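Local structure of UTP-glucose-1-phosphate uridylyltransferase 2 (Trypanosoma brucei, 3GUE) at residues 373-376 and 380-383; 95-100 and 106-111; 397-400 and 406-409; 112-117 and 221-226. The protein binds UDP-glucose and probably catalyses its formation, with release of diphosphate, from UTP and alpha-D-glucose 1-phosphate. All coordinates share one frame; numbering follows the deposited sequence.

Contact 1 of 4, residues 373-376 and 380-383; sequences APVK and DLLA. With UPG (uridine-5'-diphosphate-glucose), chain C.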
loop_
_atom_site.group_PDB
_atom_site.type_symbol
_atom_site.label_atom_id
_atom_site.label_comp_id
_atom_site.label_asym_id
_atom_site.label_seq_id
_atom_site.Cartn_x
_atom_site.Cartn_y
_atom_site.Cartn_z
ATOM N N ALA A 373 0.492 -10.293 1.331
ATOM C CA ALA A 373 1.462 -10.269 2.425
ATOM C C ALA A 373 1.872 -8.803 2.649
ATOM O O ALA A 373 2.973 -8.397 2.252
ATOM C CB ALA A 373 2.709 -11.121 2.088
ATOM N N PRO A 374 0.985 -8.006 3.273
ATOM C CA PRO A 374 1.237 -6.565 3.366
ATOM C C PRO A 374 2.299 -6.240 4.415
ATOM O O PRO A 374 2.413 -6.944 5.443
ATOM C CB PRO A 374 -0.111 -6.016 3.867
ATOM C CG PRO A 374 -0.634 -7.128 4.752
ATOM C CD PRO A 374 -0.281 -8.381 3.944
ATOM N N VAL A 375 3.041 -5.169 4.163
ATOM C CA VAL A 375 3.925 -4.564 5.180
ATOM C C VAL A 375 3.643 -3.068 5.235
ATOM O O VAL A 375 4.164 -2.307 4.400
ATOM C CB VAL A 375 5.431 -4.825 4.880
ATOM C CG1 VAL A 375 6.345 -4.082 5.912
ATOM C CG2 VAL A 375 5.724 -6.377 4.879
ATOM N N LYS A 376 2.787 -2.681 6.196
ATOM C CA LYS A 376 2.450 -1.289 6.486
ATOM C C LYS A 376 3.231 -0.815 7.708
ATOM O O LYS A 376 3.547 0.383 7.841
ATOM C CB LYS A 376 0.952 -1.145 6.827
ATOM C CG LYS A 376 -0.010 -1.853 5.923
ATOM C CD LYS A 376 -0.124 -1.134 4.607
ATOM C CE LYS A 376 0.662 -1.835 3.525
ATOM N NZ LYS A 376 0.224 -1.307 2.208
ATOM N N ASP A 380 4.312 -5.920 10.838
ATOM C CA ASP A 380 4.148 -6.647 9.584
ATOM C C ASP A 380 5.475 -7.138 9.058
ATOM O O ASP A 380 5.583 -8.289 8.558
ATOM C CB ASP A 380 3.526 -5.748 8.511
ATOM C CG ASP A 380 2.057 -5.398 8.752
ATOM O OD1 ASP A 380 1.306 -6.169 9.351
ATOM O OD2 ASP A 380 1.636 -4.309 8.301
ATOM N N LEU A 381 6.471 -6.256 9.159
ATOM C CA LEU A 381 7.851 -6.524 8.708
ATOM C C LEU A 381 8.485 -7.667 9.462
ATOM O O LEU A 381 9.174 -8.488 8.860
ATOM C CB LEU A 381 8.725 -5.290 8.860
ATOM C CG LEU A 381 10.170 -5.452 8.369
ATOM C CD1 LEU A 381 10.163 -5.771 6.862
ATOM C CD2 LEU A 381 10.951 -4.160 8.705
ATOM N N LEU A 382 8.296 -7.666 10.788
ATOM C CA LEU A 382 8.668 -8.778 11.643
ATOM C C LEU A 382 8.095 -10.110 11.145
ATOM O O LEU A 382 8.831 -11.129 11.104
ATOM C CB LEU A 382 8.210 -8.526 13.099
ATOM C CG LEU A 382 8.299 -9.662 14.134
ATOM C CD1 LEU A 382 9.732 -10.209 14.212
ATOM C CD2 LEU A 382 7.828 -9.164 15.526
ATOM N N ALA A 383 6.800 -10.107 10.793
ATOM C CA ALA A 383 6.128 -11.343 10.361
ATOM C C ALA A 383 6.702 -11.802 9.016
ATOM O O ALA A 383 7.002 -12.991 8.848
ATOM C CB ALA A 383 4.596 -11.181 10.272
HETATM N N1 UPG C . 2.363 4.890 -2.613
HETATM C C2 UPG C . 2.641 5.583 -3.809
HETATM N N3 UPG C . 2.324 6.929 -3.850
HETATM C C4 UPG C . 1.757 7.603 -2.795
HETATM C C5 UPG C . 1.458 6.919 -1.610
HETATM C C6 UPG C . 1.752 5.563 -1.508
HETATM O O2 UPG C . 3.174 5.079 -4.809
HETATM O O4 UPG C . 1.531 8.812 -2.942
HETATM C C1C UPG C . 2.682 3.430 -2.515
HETATM C C2C UPG C . 3.433 2.882 -1.298
HETATM O O2C UPG C . 4.847 3.081 -1.438
HETATM C C3C UPG C . 3.079 1.401 -1.417
HETATM C C4C UPG C . 1.628 1.448 -1.871
HETATM O O4C UPG C . 1.414 2.752 -2.475
HETATM O O3C UPG C . 3.854 0.821 -2.464
HETATM C C5C UPG C . 0.640 1.319 -0.666
HETATM O O5C UPG C . 0.663 2.417 0.208
HETATM P PA UPG C . 0.580 2.209 1.806
HETATM O O1A UPG C . 1.572 1.138 2.105
HETATM O O2A UPG C . 0.653 3.485 2.527
HETATM O O3A UPG C . -0.918 1.548 1.976
HETATM P PB UPG C . -2.324 2.332 2.209
HETATM O O1B UPG C . -2.458 3.353 1.156
HETATM O O2B UPG C . -2.495 2.718 3.645
HETATM O O3B UPG C . -3.324 1.093 2.004
HETATM C "C1'" UPG C . -3.407 0.459 0.675
HETATM C "C2'" UPG C . -4.838 0.571 0.166
HETATM C "C3'" UPG C . -5.745 -0.089 1.196
HETATM C "C4'" UPG C . -5.349 -1.568 1.334
HETATM C "C5'" UPG C . -3.856 -1.688 1.734
HETATM C "C6'" UPG C . -3.376 -3.107 1.567
HETATM O "O2'" UPG C . -5.226 1.947 -0.002
HETATM O "O3'" UPG C . -7.096 0.087 0.805
HETATM O "O4'" UPG C . -6.161 -2.216 2.301
HETATM O "O5'" UPG C . -2.983 -0.903 0.877
HETATM O "O6'" UPG C . -2.150 -3.275 2.282
HETATM O O HOH W 1 3.507 -9.047 7.132
#
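In the nucleotide-sugar pocket, the loop carrying the UDP-glucose-binding lysine K376 is fastened to helix 378-385 through D380. The backbone N of K376 donates to D380 OD2 at 2.9 Å, with an angle of 160° at the hydrogen. It meets that oxygen on its anti side, tilted 17° out of the carboxylate plane. With CG beside the backbone N (chi1 -70°), the D380 carboxylate is turned back toward the preceding residues; OD2 also accepts from T377 N, so two consecutive backbone N-H groups grip one oxygen at the helix start. Closer to the main chain, D380 CB rests on the loop, 3.6 Å from V375 CA. A water adds a second link, donating to P374 O at 2.9 Å and to D380 O at 2.6 Å. V375 supplies the apolar part: its CG1 lies against the helix, 4.0 Å from L381 CB, and the two side chains meet at a slant.

With its backbone held in this way, K376 sends its side chain away from the helix, bent at chi2 and chi3, toward the ligand. K376 NZ donates to UPG O1A at 2.8 Å, to the bridging oxygen O3A and to the glucose hydroxyl O6', and forms a salt bridge with D221, so that it bridges the diphosphate, the sugar and the aspartate. D380 OD2 is 6.9 Å from K376 NZ; its bonds are to the backbone, and the lysine end is left to the ligand and D221. The arrangement belongs to the sugar-nucleotide site of a GT-A-type uridylyltransferase, here with K376 spanning diphosphate and glucose.

Contact 2 of 4, residues 95-100 and 106-111; sequences PKSLLQ and TFLDFT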
loop_
_atom_site.group_PDB
_atom_site.type_symbol
_atom_site.label_atom_id
_atom_site.label_comp_id
_atom_site.label_asym_id
_atom_site.label_seq_id
_atom_site.Cartn_x
_atom_site.Cartn_y
_atom_site.Cartn_z
ATOM N N PRO A 95 12.153 4.985 0.014
ATOM C CA PRO A 95 11.449 3.783 -0.421
ATOM C C PRO A 95 11.538 2.587 0.538
ATOM O O PRO A 95 12.618 2.026 0.749
ATOM C CB PRO A 95 12.083 3.479 -1.790
ATOM C CG PRO A 95 13.444 4.099 -1.744
ATOM C CD PRO A 95 13.360 5.261 -0.794
ATOM N N LYS A 96 10.379 2.190 1.086
ATOM C CA LYS A 96 10.266 0.962 1.893
ATOM C C LYS A 96 10.648 -0.295 1.100
ATOM O O LYS A 96 11.039 -1.271 1.680
ATOM C CB LYS A 96 8.845 0.818 2.445
ATOM C CG LYS A 96 8.621 -0.368 3.366
ATOM C CD LYS A 96 7.133 -0.579 3.573
ATOM C CE LYS A 96 6.558 0.497 4.496
ATOM N NZ LYS A 96 5.075 0.651 4.354
ATOM N N SER A 97 10.557 -0.252 -0.220
ATOM C CA SER A 97 10.930 -1.402 -1.053
ATOM C C SER A 97 12.427 -1.785 -0.954
ATOM O O SER A 97 12.796 -2.904 -1.289
ATOM C CB SER A 97 10.510 -1.184 -2.536
ATOM O OG SER A 97 11.289 -0.162 -3.178
ATOM N N LEU A 98 13.273 -0.841 -0.523
ATOM C CA LEU A 98 14.708 -1.074 -0.369
ATOM C C LEU A 98 15.007 -1.690 1.000
ATOM O O LEU A 98 16.167 -1.939 1.361
ATOM C CB LEU A 98 15.484 0.227 -0.604
ATOM C CG LEU A 98 15.317 0.780 -2.032
ATOM C CD1 LEU A 98 16.211 1.992 -2.242
ATOM C CD2 LEU A 98 15.586 -0.292 -3.078
ATOM N N LEU A 99 13.945 -1.944 1.762
ATOM C CA LEU A 99 14.084 -2.693 3.021
ATOM C C LEU A 99 14.428 -4.183 2.793
ATOM O O LEU A 99 13.861 -4.818 1.911
ATOM C CB LEU A 99 12.824 -2.559 3.870
ATOM C CG LEU A 99 12.838 -1.566 5.041
ATOM C CD1 LEU A 99 13.345 -0.193 4.626
ATOM C CD2 LEU A 99 11.422 -1.484 5.643
ATOM N N GLN A 100 15.351 -4.719 3.596
ATOM C CA GLN A 100 15.710 -6.139 3.498
ATOM C C GLN A 100 14.540 -6.975 4.000
ATOM O O GLN A 100 13.893 -6.631 5.009
ATOM C CB GLN A 100 17.000 -6.495 4.281
ATOM C CG GLN A 100 18.326 -5.899 3.724
ATOM C CD GLN A 100 19.635 -6.410 4.419
ATOM O OE1 GLN A 100 19.793 -6.352 5.657
ATOM N NE2 GLN A 100 20.593 -6.877 3.598
ATOM N N THR A 106 15.833 -7.474 -0.805
ATOM C CA THR A 106 14.864 -6.416 -0.461
ATOM C C THR A 106 13.522 -6.754 -1.113
ATOM O O THR A 106 13.422 -7.762 -1.832
ATOM C CB THR A 106 15.299 -5.039 -0.986
ATOM O OG1 THR A 106 15.385 -5.100 -2.410
ATOM C CG2 THR A 106 16.691 -4.583 -0.390
ATOM N N PHE A 107 12.525 -5.887 -0.908
ATOM C CA PHE A 107 11.194 -6.044 -1.521
ATOM C C PHE A 107 11.428 -5.941 -3.042
ATOM O O PHE A 107 10.805 -6.654 -3.823
ATOM C CB PHE A 107 10.212 -4.933 -1.084
ATOM C CG PHE A 107 9.572 -5.126 0.301
ATOM C CD1 PHE A 107 8.358 -5.797 0.444
ATOM C CD2 PHE A 107 10.168 -4.588 1.443
ATOM C CE1 PHE A 107 7.767 -5.962 1.707
ATOM C CE2 PHE A 107 9.584 -4.741 2.711
ATOM C CZ PHE A 107 8.386 -5.426 2.844
ATOM N N LEU A 108 12.375 -5.081 -3.447
ATOM C CA LEU A 108 12.581 -4.779 -4.863
ATOM C C LEU A 108 13.314 -5.898 -5.597
ATOM O O LEU A 108 13.061 -6.133 -6.781
ATOM C CB LEU A 108 13.260 -3.400 -5.053
ATOM C CG LEU A 108 13.274 -2.748 -6.448
ATOM C CD1 LEU A 108 11.908 -2.780 -7.192
ATOM C CD2 LEU A 108 13.786 -1.326 -6.306
ATOM N N ASP A 109 14.233 -6.569 -4.897
ATOM C CA ASP A 109 14.810 -7.849 -5.331
ATOM C C ASP A 109 13.714 -8.832 -5.685
ATOM O O ASP A 109 13.663 -9.309 -6.820
ATOM C CB ASP A 109 15.688 -8.464 -4.235
ATOM C CG ASP A 109 17.029 -7.815 -4.144
ATOM O OD1 ASP A 109 17.729 -7.768 -5.194
ATOM O OD2 ASP A 109 17.365 -7.341 -3.031
ATOM N N PHE A 110 12.843 -9.133 -4.715
ATOM C CA PHE A 110 11.684 -10.027 -4.944
ATOM C C PHE A 110 10.761 -9.634 -6.112
ATOM O O PHE A 110 10.394 -10.498 -6.901
ATOM C CB PHE A 110 10.916 -10.313 -3.647
ATOM C CG PHE A 110 11.629 -11.275 -2.740
ATOM C CD1 PHE A 110 11.778 -12.608 -3.111
ATOM C CD2 PHE A 110 12.169 -10.847 -1.514
ATOM C CE1 PHE A 110 12.460 -13.525 -2.286
ATOM C CE2 PHE A 110 12.838 -11.738 -0.685
ATOM C CZ PHE A 110 12.983 -13.090 -1.062
ATOM N N THR A 111 10.495 -8.330 -6.275
ATOM C CA THR A 111 9.727 -7.797 -7.419
ATOM C C THR A 111 10.445 -8.019 -8.764
ATOM O O THR A 111 9.821 -8.478 -9.714
ATOM C CB THR A 111 9.408 -6.265 -7.235
ATOM O OG1 THR A 111 8.537 -6.079 -6.114
ATOM C CG2 THR A 111 8.760 -5.668 -8.483
#
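The phenyl ring of F107 is met obliquely from the 95-100 side: K96 O comes to 3.4 Å from F107 CD2, and S97 CA and L99 O also border the ring. The CB of L99 reaches F107 CE2 at 4.1 Å, while V375, L223 and V101 also touch the F107 side chain. CG of F107 stands beside its backbone N (chi1 -80°), which turns the ring toward the 3-10 turn at 96-98.

Backbone bonds join this turn and the residue after it to the first turn of helix 107-122. L108 N donates to S97 O at 3.1 Å, and F107 N gives a weak bond to L99 O. The latter oxygen, L99 O, also receives a CA-H...O contact from T106 CA at 3.0 Å. T106 is the N-cap and forms a capping box with D109: D109 N donates to T106 OG1 at 3.1 Å, and T106 N returns a nearly straight bond to the anti lone pair of D109 OD2 at 2.7 Å. The T106 hydroxyl donates to that same oxygen from above the carboxylate plane. Beyond the cap, L98 and L108 lie side by side, L98 CD2 to L108 CD2 at 3.8 Å.

S97 OG bonds to N83, a UDP-glucose-binding residue, and K96 NZ to V375 O. Helix 137-143 packs on L98 and T106 through F143, and L108 leans on L130 of strand 128-132.

Contact 3 of 4, residues 397-400 and 406-409; sequences LVLC and KPPA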
loop_
_atom_site.group_PDB
_atom_site.type_symbol
_atom_site.label_atom_id
_atom_site.label_comp_id
_atom_site.label_asym_id
_atom_site.label_seq_id
_atom_site.Cartn_x
_atom_site.Cartn_y
_atom_site.Cartn_z
ATOM N N LEU A 397 6.208 -14.134 -1.806
ATOM C CA LEU A 397 6.206 -14.420 -0.372
ATOM C C LEU A 397 4.792 -14.708 0.063
ATOM O O LEU A 397 3.867 -13.951 -0.249
ATOM C CB LEU A 397 6.809 -13.274 0.421
ATOM C CG LEU A 397 8.334 -13.340 0.410
ATOM C CD1 LEU A 397 8.922 -12.863 -0.891
ATOM C CD2 LEU A 397 8.890 -12.536 1.525
ATOM N N VAL A 398 4.619 -15.817 0.772
ATOM C CA VAL A 398 3.271 -16.297 1.129
ATOM C C VAL A 398 3.267 -16.869 2.555
ATOM O O VAL A 398 4.254 -17.443 3.015
ATOM C CB VAL A 398 2.791 -17.399 0.164
ATOM C CG1 VAL A 398 2.745 -16.865 -1.305
ATOM C CG2 VAL A 398 3.684 -18.607 0.269
ATOM N N LEU A 399 2.138 -16.700 3.234
ATOM C CA LEU A 399 1.969 -17.188 4.589
ATOM C C LEU A 399 2.115 -18.709 4.551
ATOM O O LEU A 399 1.664 -19.361 3.603
ATOM C CB LEU A 399 0.575 -16.790 5.120
ATOM C CG LEU A 399 0.266 -17.111 6.581
ATOM C CD1 LEU A 399 1.060 -16.238 7.521
ATOM C CD2 LEU A 399 -1.225 -16.925 6.821
ATOM N N CYS A 400 2.790 -19.247 5.555
ATOM C CA CYS A 400 2.959 -20.673 5.741
ATOM C C CYS A 400 1.630 -21.413 5.920
ATOM O O CYS A 400 0.623 -20.850 6.409
ATOM C CB CYS A 400 3.895 -20.955 6.925
ATOM S SG CYS A 400 3.221 -20.533 8.566
ATOM N N LYS A 406 -4.284 -17.377 8.396
ATOM C CA LYS A 406 -4.343 -16.306 9.390
ATOM C C LYS A 406 -2.936 -15.915 9.842
ATOM O O LYS A 406 -2.274 -16.692 10.533
ATOM C CB LYS A 406 -5.179 -16.695 10.615
ATOM C CG LYS A 406 -6.653 -16.963 10.357
ATOM C CD LYS A 406 -7.359 -17.316 11.658
ATOM C CE LYS A 406 -8.350 -18.445 11.463
ATOM N NZ LYS A 406 -9.762 -17.974 11.355
ATOM N N PRO A 407 -2.467 -14.706 9.451
ATOM C CA PRO A 407 -1.129 -14.325 9.889
ATOM C C PRO A 407 -1.082 -14.221 11.417
ATOM O O PRO A 407 -2.129 -13.970 12.047
ATOM C CB PRO A 407 -0.930 -12.938 9.266
ATOM C CG PRO A 407 -1.915 -12.898 8.098
ATOM C CD PRO A 407 -3.094 -13.656 8.619
ATOM N N PRO A 408 0.117 -14.410 12.014
ATOM C CA PRO A 408 0.244 -14.153 13.454
ATOM C C PRO A 408 -0.250 -12.728 13.717
ATOM O O PRO A 408 0.036 -11.831 12.909
ATOM C CB PRO A 408 1.757 -14.175 13.685
ATOM C CG PRO A 408 2.328 -14.947 12.572
ATOM C CD PRO A 408 1.401 -14.802 11.398
ATOM N N ALA A 409 -0.994 -12.517 14.802
ATOM C CA ALA A 409 -1.431 -11.162 15.131
ATOM C C ALA A 409 -0.375 -10.498 16.039
ATOM O O ALA A 409 -0.314 -10.758 17.249
ATOM C CB ALA A 409 -2.808 -11.177 15.784
#
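No polar bond crosses between 397-400 and 406-409; the closest approach to a polar atom is that of L399 CD2, 3.5 Å from K406 N. The contact is one leucine laid against the backbone of a Lys-Pro-Pro run. L399 CG stands opposite its own backbone N (chi1 -175°), carrying both methyls off the strand to the K406-P408 chain. The two branches touch different parts of the run. L399 CD2 meets the peptide between K406 and P407, 3.6 Å from K406 C and 3.7 Å from P407 N, and has P407 CD at 4.2 Å. L399 CD1 packs farther along: it lies 3.7 Å from P407 CA. L399 CD1 is also 4.1 Å from P408 CD, the leucine side chain running past the P408 ring in the opposite direction. The CB of K406 points away from the strand.

Y389 of strand 389-391 touches both L399 and P407 and so borders the contact. Strand 397-399 pairs antiparallel with 389-391, V398 bonding to Q390. Past P408 the chain enters strand 409-412, an outermost strand of the parallel C-terminal sheet, in which A409 hydrogen-bonds to T438 and L440. The contact thus lies where a small hairpin meets the C-terminal beta domain.

Contact 4 of 4, residues 112-117 and 221-226; sequences ALQLEH and DNLGAT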
loop_
_atom_site.group_PDB
_atom_site.type_symbol
_atom_site.label_atom_id
_atom_site.label_comp_id
_atom_site.label_asym_id
_atom_site.label_seq_id
_atom_site.Cartn_x
_atom_site.Cartn_y
_atom_site.Cartn_z
ATOM N N ALA A 112 11.741 -7.694 -8.822
ATOM C CA ALA A 112 12.561 -7.915 -10.023
ATOM C C ALA A 112 12.693 -9.397 -10.404
ATOM O O ALA A 112 12.695 -9.744 -11.590
ATOM C CB ALA A 112 13.948 -7.294 -9.875
ATOM N N LEU A 113 12.815 -10.252 -9.392
ATOM C CA LEU A 113 12.958 -11.692 -9.584
ATOM C C LEU A 113 11.650 -12.362 -9.981
ATOM O O LEU A 113 11.655 -13.301 -10.772
ATOM C CB LEU A 113 13.529 -12.352 -8.304
ATOM C CG LEU A 113 15.013 -12.130 -7.915
ATOM C CD1 LEU A 113 15.273 -12.703 -6.549
ATOM C CD2 LEU A 113 16.025 -12.664 -8.921
ATOM N N GLN A 114 10.539 -11.892 -9.401
ATOM C CA GLN A 114 9.179 -12.341 -9.763
ATOM C C GLN A 114 8.908 -12.060 -11.244
ATOM O O GLN A 114 8.403 -12.918 -11.953
ATOM C CB GLN A 114 8.130 -11.623 -8.916
ATOM C CG GLN A 114 7.966 -12.203 -7.513
ATOM C CD GLN A 114 7.148 -11.349 -6.573
ATOM O OE1 GLN A 114 6.451 -10.407 -7.000
ATOM N NE2 GLN A 114 7.215 -11.671 -5.279
ATOM N N LEU A 115 9.287 -10.862 -11.694
ATOM C CA LEU A 115 8.987 -10.399 -13.053
ATOM C C LEU A 115 9.771 -11.231 -14.041
ATOM O O LEU A 115 9.246 -11.668 -15.072
ATOM C CB LEU A 115 9.378 -8.923 -13.188
ATOM C CG LEU A 115 9.293 -8.251 -14.565
ATOM C CD1 LEU A 115 7.820 -8.058 -14.986
ATOM C CD2 LEU A 115 10.034 -6.918 -14.531
ATOM N N GLU A 116 11.047 -11.426 -13.712
ATOM C CA GLU A 116 11.966 -12.206 -14.508
ATOM C C GLU A 116 11.463 -13.643 -14.599
ATOM O O GLU A 116 11.500 -14.211 -15.684
ATOM C CB GLU A 116 13.383 -12.117 -13.899
ATOM C CG GLU A 116 14.434 -12.926 -14.579
ATOM C CD GLU A 116 15.179 -13.801 -13.589
ATOM O OE1 GLU A 116 15.839 -13.262 -12.649
ATOM O OE2 GLU A 116 15.071 -15.033 -13.741
ATOM N N HIS A 117 10.962 -14.217 -13.493
ATOM C CA HIS A 117 10.394 -15.588 -13.528
ATOM C C HIS A 117 9.169 -15.657 -14.441
ATOM O O HIS A 117 9.016 -16.606 -15.204
ATOM C CB HIS A 117 10.021 -16.121 -12.125
ATOM C CG HIS A 117 9.579 -17.561 -12.117
ATOM N ND1 HIS A 117 10.456 -18.607 -11.918
ATOM C CD2 HIS A 117 8.360 -18.128 -12.279
ATOM C CE1 HIS A 117 9.801 -19.754 -11.974
ATOM N NE2 HIS A 117 8.525 -19.491 -12.180
ATOM N N ASP A 221 5.046 -3.166 -1.268
ATOM C CA ASP A 221 5.271 -3.978 -0.046
ATOM C C ASP A 221 4.614 -5.380 -0.071
ATOM O O ASP A 221 4.930 -6.235 0.758
ATOM C CB ASP A 221 4.805 -3.221 1.203
ATOM C CG ASP A 221 3.299 -2.921 1.186
ATOM O OD1 ASP A 221 2.521 -3.708 1.756
ATOM O OD2 ASP A 221 2.892 -1.922 0.576
ATOM N N ASN A 222 3.763 -5.632 -1.064
ATOM C CA ASN A 222 3.010 -6.889 -1.149
ATOM C C ASN A 222 3.633 -7.837 -2.145
ATOM O O ASN A 222 3.385 -7.747 -3.341
ATOM C CB ASN A 222 1.535 -6.641 -1.527
ATOM C CG ASN A 222 0.732 -7.944 -1.629
ATOM O OD1 ASN A 222 1.160 -8.993 -1.136
ATOM N ND2 ASN A 222 -0.440 -7.879 -2.253
ATOM N N LEU A 223 4.431 -8.768 -1.638
ATOM C CA LEU A 223 5.197 -9.668 -2.484
ATOM C C LEU A 223 4.370 -10.930 -2.764
ATOM O O LEU A 223 4.864 -11.910 -3.318
ATOM C CB LEU A 223 6.553 -9.963 -1.816
ATOM C CG LEU A 223 7.493 -8.742 -1.657
ATOM C CD1 LEU A 223 8.702 -9.091 -0.835
ATOM C CD2 LEU A 223 7.923 -8.229 -3.027
ATOM N N GLY A 224 3.093 -10.890 -2.396
ATOM C CA GLY A 224 2.175 -11.997 -2.728
ATOM C C GLY A 224 1.398 -11.788 -4.026
ATOM O O GLY A 224 0.828 -12.740 -4.582
ATOM N N ALA A 225 1.346 -10.531 -4.475
ATOM C CA ALA A 225 0.571 -10.114 -5.650
ATOM C C ALA A 225 0.963 -10.944 -6.877
ATOM O O ALA A 225 2.140 -11.228 -7.092
ATOM C CB ALA A 225 0.748 -8.602 -5.908
ATOM N N THR A 226 -0.039 -11.411 -7.608
ATOM C CA THR A 226 0.182 -12.246 -8.780
ATOM C C THR A 226 -0.706 -11.789 -9.943
ATOM O O THR A 226 -1.895 -11.488 -9.774
ATOM C CB THR A 226 0.019 -13.804 -8.459
ATOM O OG1 THR A 226 0.460 -14.586 -9.565
ATOM C CG2 THR A 226 -1.442 -14.199 -8.136
HETATM O O HOH W 2 3.969 -9.604 -5.991
#
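Q114 NE2 touches L223 O at 3.1 Å, in a weak hydrogen bond bent to 127° at the hydrogen, where helix 107-122 meets the Asx turn that follows strand 214-219. This strand belongs to the central mixed sheet of the GT-A-type catalytic fold. The stronger partner of the same NE2 is the carbonyl of Q395. Q114 has CG beside its backbone N (chi1 -80°) and runs extended from there, so its amide arrives from the helix at the loop backbone, with L223 CB 3.9 Å from Q114 NE2. At the other end of the amide, a water lies 2.8 Å from Q114 OE1 and 2.7 Å from A225 O. The water is placed to donate to each, though other acceptors nearby may compete for its protons.

In the second shell, L397 N is another donor to the L223 carbonyl that Q114 meets. G224 O is bonded to R396; the N222 side-chain amide is held by A373 N and R371 O, and its main-chain O is bonded to K81. D221, which begins the loop, touches the bound UDP-glucose. The turn itself is closed by G224 N, which donates to N222 OD1 at 3.0 Å, with the donor 53° out of the plane of the N222 side-chain carbonyl.

In the fold
From the N terminus the four contacts follow in series, none nesting in or crossing another. Contact 2 closes the short loop between the 96-98 turn and helix 107-122; contact 4, on the same helix, reaches across 104 residues to the loop after strand 214-219. Contact 1 then closes a tight turn into helix 378-385, and contact 3 the stretch from the hairpin to strand 409-412. The contacts also touch one another: F107 of contact 2 packs on V375 of contact 1, F110 packs on L397 of contact 3, and D221 OD1 of contact 4 bonds to V375 N. They join pocket loops, helix 107-122 and the 389-399 hairpin, and contact 3 carries on to the C-terminal sheet.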